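Local coordinates for protein aldehyde dehydrogenase (Trypanosoma brucei, PDB 5NNO) that probably oxidises aldehydes to carboxylic acids with NAD+ as hydride acceptor, and is captured here with NAD and a benzoxaborole aldehyde, at residues Ala244-Trp249 with Val419-Val424; Thr258-Asp263 with Val423-Ala428. All coordinates share one frame; numbering follows the deposited sequence.

Interaction 1 of 2, residues Ala244-Trp249 with Val419-Val424. With 92N (4-[(1-oxidanyl-3~{H}-2,1-benzoxaborol-5-yl)oxy]benzaldehyde), chain D.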
loop_
_atom_site.group_PDB
_atom_site.type_symbol
_atom_site.label_atom_id
_atom_site.label_comp_id
_atom_site.label_asym_id
_atom_site.label_seq_id
_atom_site.Cartn_x
_atom_site.Cartn_y
_atom_site.Cartn_z
ATOM N N ALA A 244 -8.243 13.067 33.371
ATOM C CA ALA A 244 -9.384 13.888 33.001
ATOM C C ALA A 244 -8.992 15.063 32.131
ATOM O O ALA A 244 -9.678 15.359 31.163
ATOM C CB ALA A 244 -10.106 14.390 34.247
ATOM N N GLU A 245 -7.919 15.753 32.499
ATOM C CA GLU A 245 -7.459 16.933 31.749
ATOM C C GLU A 245 -6.924 16.567 30.361
ATOM O O GLU A 245 -7.083 17.331 29.412
ATOM C CB GLU A 245 -6.394 17.707 32.538
ATOM C CG GLU A 245 -6.941 18.383 33.782
ATOM C CD GLU A 245 -5.845 18.884 34.727
ATOM O OE1 GLU A 245 -4.798 18.197 34.869
ATOM O OE2 GLU A 245 -6.026 19.977 35.326
ATOM N N ARG A 246 -6.318 15.388 30.234
ATOM C CA ARG A 246 -5.857 14.895 28.917
ATOM C C ARG A 246 -7.010 14.508 28.010
ATOM O O ARG A 246 -6.998 14.867 26.827
ATOM C CB ARG A 246 -4.855 13.761 29.079
ATOM C CG ARG A 246 -3.514 14.288 29.533
ATOM C CD ARG A 246 -2.587 13.188 29.998
ATOM N NE ARG A 246 -1.339 13.752 30.513
ATOM C CZ ARG A 246 -0.293 13.046 30.938
ATOM N NH1 ARG A 246 -0.311 11.718 30.904
ATOM N NH2 ARG A 246 0.784 13.677 31.403
ATOM N N ILE A 247 -8.014 13.827 28.559
ATOM C CA ILE A 247 -9.189 13.441 27.777
ATOM C C ILE A 247 -10.038 14.624 27.406
ATOM O O ILE A 247 -10.597 14.655 26.314
ATOM C CB ILE A 247 -10.038 12.331 28.442
ATOM C CG1 ILE A 247 -9.339 10.973 28.283
ATOM C CG2 ILE A 247 -11.443 12.222 27.845
ATOM C CD1 ILE A 247 -9.675 10.041 29.415
ATOM N N MET A 248 -10.157 15.600 28.296
ATOM C CA MET A 248 -10.986 16.792 28.032
ATOM C C MET A 248 -10.290 17.766 27.072
ATOM O O MET A 248 -10.936 18.417 26.266
ATOM C CB MET A 248 -11.352 17.491 29.345
ATOM C CG MET A 248 -12.301 18.683 29.207
ATOM S SD MET A 248 -13.807 18.343 28.261
ATOM C CE MET A 248 -14.538 17.082 29.323
ATOM N N TRP A 249 -8.974 17.890 27.197
ATOM C CA TRP A 249 -8.184 18.646 26.224
ATOM C C TRP A 249 -8.387 18.092 24.810
ATOM O O TRP A 249 -8.680 18.858 23.863
ATOM C CB TRP A 249 -6.690 18.598 26.571
ATOM C CG TRP A 249 -5.828 19.145 25.477
ATOM C CD1 TRP A 249 -5.722 20.449 25.088
ATOM C CD2 TRP A 249 -4.999 18.389 24.564
ATOM N NE1 TRP A 249 -4.872 20.555 24.011
ATOM C CE2 TRP A 249 -4.417 19.312 23.669
ATOM C CE3 TRP A 249 -4.705 17.019 24.416
ATOM C CZ2 TRP A 249 -3.540 18.930 22.674
ATOM C CZ3 TRP A 249 -3.827 16.632 23.426
ATOM C CH2 TRP A 249 -3.256 17.585 22.556
ATOM N N VAL A 419 -0.900 4.911 25.459
ATOM C CA VAL A 419 -1.090 4.653 26.874
ATOM C C VAL A 419 -0.857 5.948 27.660
ATOM O O VAL A 419 0.227 6.534 27.579
ATOM C CB VAL A 419 -0.118 3.556 27.367
ATOM C CG1 VAL A 419 -0.358 3.219 28.830
ATOM C CG2 VAL A 419 -0.245 2.307 26.485
ATOM N N ASN A 420 -1.897 6.369 28.398
ATOM C CA ASN A 420 -1.884 7.493 29.381
ATOM C C ASN A 420 -1.950 8.926 28.799
ATOM O O ASN A 420 -1.672 9.891 29.496
ATOM C CB ASN A 420 -0.725 7.349 30.391
ATOM C CG ASN A 420 -0.853 6.118 31.286
ATOM O OD1 ASN A 420 -1.935 5.587 31.485
ATOM N ND2 ASN A 420 0.269 5.677 31.847
ATOM N N ASP A 421 -2.342 9.074 27.534
ATOM C CA ASP A 421 -2.595 10.392 26.933
ATOM C C ASP A 421 -3.465 10.209 25.678
ATOM O O ASP A 421 -3.854 9.087 25.354
ATOM C CB ASP A 421 -1.269 11.068 26.579
ATOM C CG ASP A 421 -1.282 12.588 26.778
ATOM O OD1 ASP A 421 -2.341 13.246 26.620
ATOM O OD2 ASP A 421 -0.205 13.133 27.080
ATOM N N VAL A 422 -3.798 11.306 24.993
ATOM C CA VAL A 422 -4.542 11.271 23.713
ATOM C C VAL A 422 -3.941 12.236 22.686
ATOM O O VAL A 422 -3.317 13.220 23.057
ATOM C CB VAL A 422 -6.055 11.603 23.873
ATOM C CG1 VAL A 422 -6.711 10.660 24.871
ATOM C CG2 VAL A 422 -6.286 13.047 24.301
ATOM N N VAL A 423 -4.111 11.920 21.389
ATOM C CA VAL A 423 -3.850 12.850 20.281
ATOM C C VAL A 423 -2.355 13.017 19.960
ATOM O O VAL A 423 -1.981 12.901 18.824
ATOM C CB VAL A 423 -4.565 14.216 20.476
ATOM C CG1 VAL A 423 -4.341 15.162 19.295
ATOM C CG2 VAL A 423 -6.061 14.001 20.658
ATOM N N VAL A 424 -1.516 13.262 20.963
ATOM C CA VAL A 424 -0.091 13.648 20.758
ATOM C C VAL A 424 0.797 12.699 19.958
ATOM O O VAL A 424 1.845 13.132 19.463
ATOM C CB VAL A 424 0.654 13.895 22.078
ATOM C CG1 VAL A 424 0.101 15.130 22.779
ATOM C CG2 VAL A 424 0.618 12.658 22.968
HETATM C C9 92N D . -1.260 17.545 19.451
HETATM C C7 92N D . 1.061 17.724 16.572
HETATM C C3 92N D . -4.144 17.030 14.590
HETATM C C4 92N D . -2.938 16.456 14.213
HETATM C C5 92N D . -1.071 17.246 15.603
HETATM C C6 92N D . 0.286 17.481 15.457
HETATM C C1 92N D . -5.353 15.246 13.478
HETATM C C2 92N D . -5.337 16.431 14.215
HETATM C C11 92N D . -1.646 17.235 16.869
HETATM C C12 92N D . -2.928 15.267 13.500
HETATM O O 92N D . -7.733 15.032 13.296
HETATM C C 92N D . -6.617 14.624 13.051
HETATM C C13 92N D . -4.125 14.672 13.138
HETATM O O1 92N D . -1.734 17.137 14.377
HETATM C C10 92N D . -0.871 17.481 18.004
HETATM C C8 92N D . 0.503 17.730 17.856
HETATM O O3 92N D . -0.034 17.827 20.182
HETATM B B 92N D . 1.037 17.935 19.302
HETATM O O2 92N D . 2.301 18.159 19.718
#

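Interaction 2 of 2, residues Thr258-Asp263 with Val423-Ala428. Unlike the reference sequence in segment 258-263: Ser259 (reference Cys). With 92N (4-[(1-oxidanyl-3~{H}-2,1-benzoxaborol-5-yl)oxy]benzaldehyde), chain D; NAD (nicotinamide-adenine-dinucleotide), chain C.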
loop_
_atom_site.group_PDB
_atom_site.type_symbol
_atom_site.label_atom_id
_atom_site.label_comp_id
_atom_site.label_asym_id
_atom_site.label_seq_id
_atom_site.Cartn_x
_atom_site.Cartn_y
_atom_site.Cartn_z
ATOM N N THR A 258 -11.979 16.304 15.354
ATOM C CA THR A 258 -10.630 15.800 15.252
ATOM C C THR A 258 -10.751 14.272 15.175
ATOM O O THR A 258 -11.447 13.663 15.981
ATOM C CB THR A 258 -9.788 16.192 16.490
ATOM O OG1 THR A 258 -9.873 17.615 16.711
ATOM C CG2 THR A 258 -8.345 15.807 16.310
ATOM N N SER A 259 -10.062 13.659 14.216
ATOM C CA SER A 259 -10.256 12.243 13.898
ATOM C C SER A 259 -9.650 11.304 14.931
ATOM O O SER A 259 -10.120 10.168 15.108
ATOM C CB SER A 259 -9.674 11.937 12.507
ATOM O OG SER A 259 -8.249 11.919 12.499
ATOM N N ILE A 260 -8.592 11.778 15.577
ATOM C CA ILE A 260 -8.015 11.109 16.737
ATOM C C ILE A 260 -8.540 11.537 18.134
ATOM O O ILE A 260 -7.957 11.095 19.133
ATOM C CB ILE A 260 -6.472 11.210 16.727
ATOM C CG1 ILE A 260 -6.010 12.676 16.750
ATOM C CG2 ILE A 260 -5.932 10.413 15.547
ATOM C CD1 ILE A 260 -4.508 12.870 16.642
ATOM N N ALA A 261 -9.622 12.335 18.223
ATOM C CA ALA A 261 -10.179 12.767 19.530
ATOM C C ALA A 261 -10.857 11.639 20.318
ATOM O O ALA A 261 -11.216 10.619 19.746
ATOM C CB ALA A 261 -11.171 13.907 19.351
ATOM N N PRO A 262 -11.040 11.826 21.643
ATOM C CA PRO A 262 -11.809 10.850 22.406
ATOM C C PRO A 262 -13.277 10.858 21.960
ATOM O O PRO A 262 -13.931 11.867 21.994
ATOM C CB PRO A 262 -11.608 11.256 23.868
ATOM C CG PRO A 262 -10.902 12.554 23.853
ATOM C CD PRO A 262 -10.363 12.811 22.498
ATOM N N ASP A 263 -13.740 9.734 21.453
ATOM C CA ASP A 263 -15.066 9.640 20.845
ATOM C C ASP A 263 -16.026 9.206 21.968
ATOM O O ASP A 263 -17.021 9.871 22.248
ATOM C CB ASP A 263 -15.039 8.683 19.636
ATOM C CG ASP A 263 -16.362 8.662 18.874
ATOM O OD1 ASP A 263 -17.283 7.908 19.285
ATOM O OD2 ASP A 263 -16.505 9.374 17.864
ATOM N N VAL A 423 -4.111 11.920 21.389
ATOM C CA VAL A 423 -3.850 12.850 20.281
ATOM C C VAL A 423 -2.355 13.017 19.960
ATOM O O VAL A 423 -1.981 12.901 18.824
ATOM C CB VAL A 423 -4.565 14.216 20.476
ATOM C CG1 VAL A 423 -4.341 15.162 19.295
ATOM C CG2 VAL A 423 -6.061 14.001 20.658
ATOM N N VAL A 424 -1.516 13.262 20.963
ATOM C CA VAL A 424 -0.091 13.648 20.758
ATOM C C VAL A 424 0.797 12.699 19.958
ATOM O O VAL A 424 1.845 13.132 19.463
ATOM C CB VAL A 424 0.654 13.895 22.078
ATOM C CG1 VAL A 424 0.101 15.130 22.779
ATOM C CG2 VAL A 424 0.618 12.658 22.968
ATOM N N HIS A 425 0.425 11.421 19.867
ATOM C CA HIS A 425 1.145 10.471 19.016
ATOM C C HIS A 425 1.232 10.980 17.575
ATOM O O HIS A 425 2.234 10.776 16.912
ATOM C CB HIS A 425 0.494 9.080 19.045
ATOM C CG HIS A 425 -0.834 9.007 18.361
ATOM N ND1 HIS A 425 -1.977 9.563 18.889
ATOM C CD2 HIS A 425 -1.202 8.437 17.187
ATOM C CE1 HIS A 425 -2.992 9.338 18.075
ATOM N NE2 HIS A 425 -2.553 8.644 17.040
ATOM N N ALA A 426 0.171 11.649 17.127
ATOM C CA ALA A 426 0.057 12.231 15.803
ATOM C C ALA A 426 1.124 13.271 15.465
ATOM O O ALA A 426 1.469 13.450 14.288
ATOM C CB ALA A 426 -1.331 12.827 15.625
ATOM N N GLY A 427 1.628 13.963 16.477
ATOM C CA GLY A 427 2.709 14.933 16.296
ATOM C C GLY A 427 4.092 14.359 16.528
ATOM O O GLY A 427 5.078 15.080 16.405
ATOM N N ALA A 428 4.170 13.063 16.856
ATOM C CA ALA A 428 5.408 12.452 17.358
ATOM C C ALA A 428 6.334 12.113 16.196
ATOM O O ALA A 428 5.941 11.456 15.234
ATOM C CB ALA A 428 5.099 11.208 18.167
HETATM C C9 92N D . -1.260 17.545 19.451
HETATM C C7 92N D . 1.061 17.724 16.572
HETATM C C3 92N D . -4.144 17.030 14.590
HETATM C C4 92N D . -2.938 16.456 14.213
HETATM C C5 92N D . -1.071 17.246 15.603
HETATM C C6 92N D . 0.286 17.481 15.457
HETATM C C1 92N D . -5.353 15.246 13.478
HETATM C C2 92N D . -5.337 16.431 14.215
HETATM C C11 92N D . -1.646 17.235 16.869
HETATM C C12 92N D . -2.928 15.267 13.500
HETATM O O 92N D . -7.733 15.032 13.296
HETATM C C 92N D . -6.617 14.624 13.051
HETATM C C13 92N D . -4.125 14.672 13.138
HETATM O O1 92N D . -1.734 17.137 14.377
HETATM C C10 92N D . -0.871 17.481 18.004
HETATM C C8 92N D . 0.503 17.730 17.856
HETATM O O3 92N D . -0.034 17.827 20.182
HETATM B B 92N D . 1.037 17.935 19.302
HETATM O O2 92N D . 2.301 18.159 19.718
HETATM P PA NAD C . -15.284 15.695 3.703
HETATM O O1A NAD C . -16.677 15.169 3.421
HETATM O O2A NAD C . -14.988 17.179 3.832
HETATM O O5B NAD C . -14.322 15.082 2.555
HETATM C C5B NAD C . -12.959 15.479 2.371
HETATM C C4B NAD C . -12.671 15.857 0.915
HETATM O O4B NAD C . -13.456 15.031 0.040
HETATM C C3B NAD C . -12.972 17.320 0.566
HETATM O O3B NAD C . -11.850 17.934 -0.088
HETATM C C2B NAD C . -14.167 17.269 -0.366
HETATM O O2B NAD C . -14.079 18.255 -1.399
HETATM C C1B NAD C . -14.097 15.853 -0.934
HETATM N N9A NAD C . -15.409 15.273 -1.319
HETATM C C8A NAD C . -16.596 15.336 -0.672
HETATM N N7A NAD C . -17.563 14.682 -1.381
HETATM C C5A NAD C . -16.978 14.190 -2.493
HETATM C C6A NAD C . -17.391 13.403 -3.673
HETATM N N6A NAD C . -18.661 13.004 -3.792
HETATM N N1A NAD C . -16.477 13.100 -4.618
HETATM C C2A NAD C . -15.193 13.495 -4.511
HETATM N N3A NAD C . -14.746 14.214 -3.465
HETATM C C4A NAD C . -15.570 14.585 -2.448
HETATM O O3 NAD C . -14.814 14.991 5.066
HETATM P PN NAD C . -15.737 15.166 6.378
HETATM O O1N NAD C . -16.944 14.256 6.273
HETATM O O2N NAD C . -15.988 16.632 6.610
HETATM O O5D NAD C . -14.747 14.543 7.487
HETATM C C5D NAD C . -14.879 13.135 7.625
HETATM C C4D NAD C . -13.734 12.429 8.308
HETATM O O4D NAD C . -12.421 12.912 8.026
HETATM C C3D NAD C . -13.880 12.514 9.804
HETATM O O3D NAD C . -14.787 11.493 10.208
HETATM C C2D NAD C . -12.459 12.319 10.282
HETATM O O2D NAD C . -12.371 11.149 11.087
HETATM C C1D NAD C . -11.625 12.232 8.992
HETATM N N1N NAD C . -10.301 12.816 9.189
HETATM C C2N NAD C . -9.208 12.023 9.231
HETATM C C3N NAD C . -7.937 12.569 9.458
HETATM C C7N NAD C . -6.686 11.738 9.511
HETATM O O7N NAD C . -5.640 12.242 9.144
HETATM N N7N NAD C . -6.722 10.482 9.952
HETATM C C4N NAD C . -7.826 13.944 9.632
HETATM C C5N NAD C . -8.961 14.731 9.578
HETATM C C6N NAD C . -10.196 14.142 9.358
#

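Interaction 1 of 2, residues Ala244-Trp249 with Val419-Val424
Arg246 reaches off its helix to the loop backbone, where Arg246 NH1 donates a hydrogen bond to Asn420 O at 2.7 Å, with an N-H...O angle of 144°. Extended from CG to NE, the arginine chain crosses Asp421 at about a right angle, and Asp421 OD2 lies over one guanidinium face, toward its rim, with the two planes 12° apart. No N-H of Arg246 points at the carboxylate, so this is a long ion pair (Arg246 NE to Asp421 OD2 3.7 Å); the stronger partner of OD2 is Arg473 of the second subunit. OD1 instead takes the backbone N-H of Val422. Packing is close here too, with Val422 CG2 3.2 Å from Arg246 O.

The rest of the contact is looser. On the ligand side, Val422 O lies at the Trp249 ring edge, 3.5 Å from Trp249 CZ3, and Val423 CB sits obliquely to that ring. Toward strand 394-398, Ile247 CG1 is 4.3 Å from Val422 CG1. No side faces solvent: all touching residues are buried, and Trp249 meets Arg473 (cation-pi) and Phe474 (edge-to-face), both of the second subunit. With 92N C9 at 3.7 Å from Trp249 CH2, this is a wall of the aldehyde-binding pocket, backed by the dimer interface.

Interaction 2 of 2, residues Thr258-Asp263 with Val423-Ala428
Ile260 bridges the two loops, its side chain crossing that of Val423 at about a right angle. Ile260 CB starts beside the His425 ring, 4.2 Å from His425 CE1, and the CG2 branch stays there, meeting the ring obliquely. CG1 takes the other course: set between the backbone N and the carbonyl carbon (chi1 60°), Ile260 CG1 passes Val423 CG1 at 3.9 Å. An extended chi2 of -176° then carries Ile260 CD1 into a closely fitting spot, 3.3 Å from both Ala426 CB and Val423 O and 3.5 Å from Val423 CG1. Ile260 CD1 also lies 4.0 Å from 92N C13, bordering the ligand's benzaldehyde ring. One residue back, Ser259 replaces the reference cysteine at the predicted active-site position. Ser259 N donates to the aldehyde oxygen, 92N O, at 2.9 Å, much as a main-chain N-H serves the oxyanion hole in this family, and its OG lies close to both the aldehyde carbon and the nicotinamide ring. The 258-263 loop, which opens with a type I turn, leads from helix 240-252 into strand 264-268. The 3-10 turn 424-427 follows strand 416-419, against which His425 packs, and Tyr396 of strand 394-398 ties the loops together by hydrogen bonds to Ile260 O and Val423 N.

Overall arrangement
Interactions 1 and 2 have centres about 9 Å apart and end on the same loop, which leaves strand 416-419; Val423 and Val424 belong to both. Their first segments follow in order along the chain: helix 240-252, then the loop 258-263 running into strand 264-268. Some 160 residues later the shared loop returns to meet both, and Ile247 O packs on Pro262 CG where the contacts touch directly. Strands 264-268, 394-398 and 416-419 belong to one mixed sheet, and the loops beside it meet at the pocket. Interaction 2 runs along the ligand from the aldehyde to the oxaborole half; interaction 1 meets only the oxaborole end. Both also touch the second subunit, so the pocket lies beside the dimer interface.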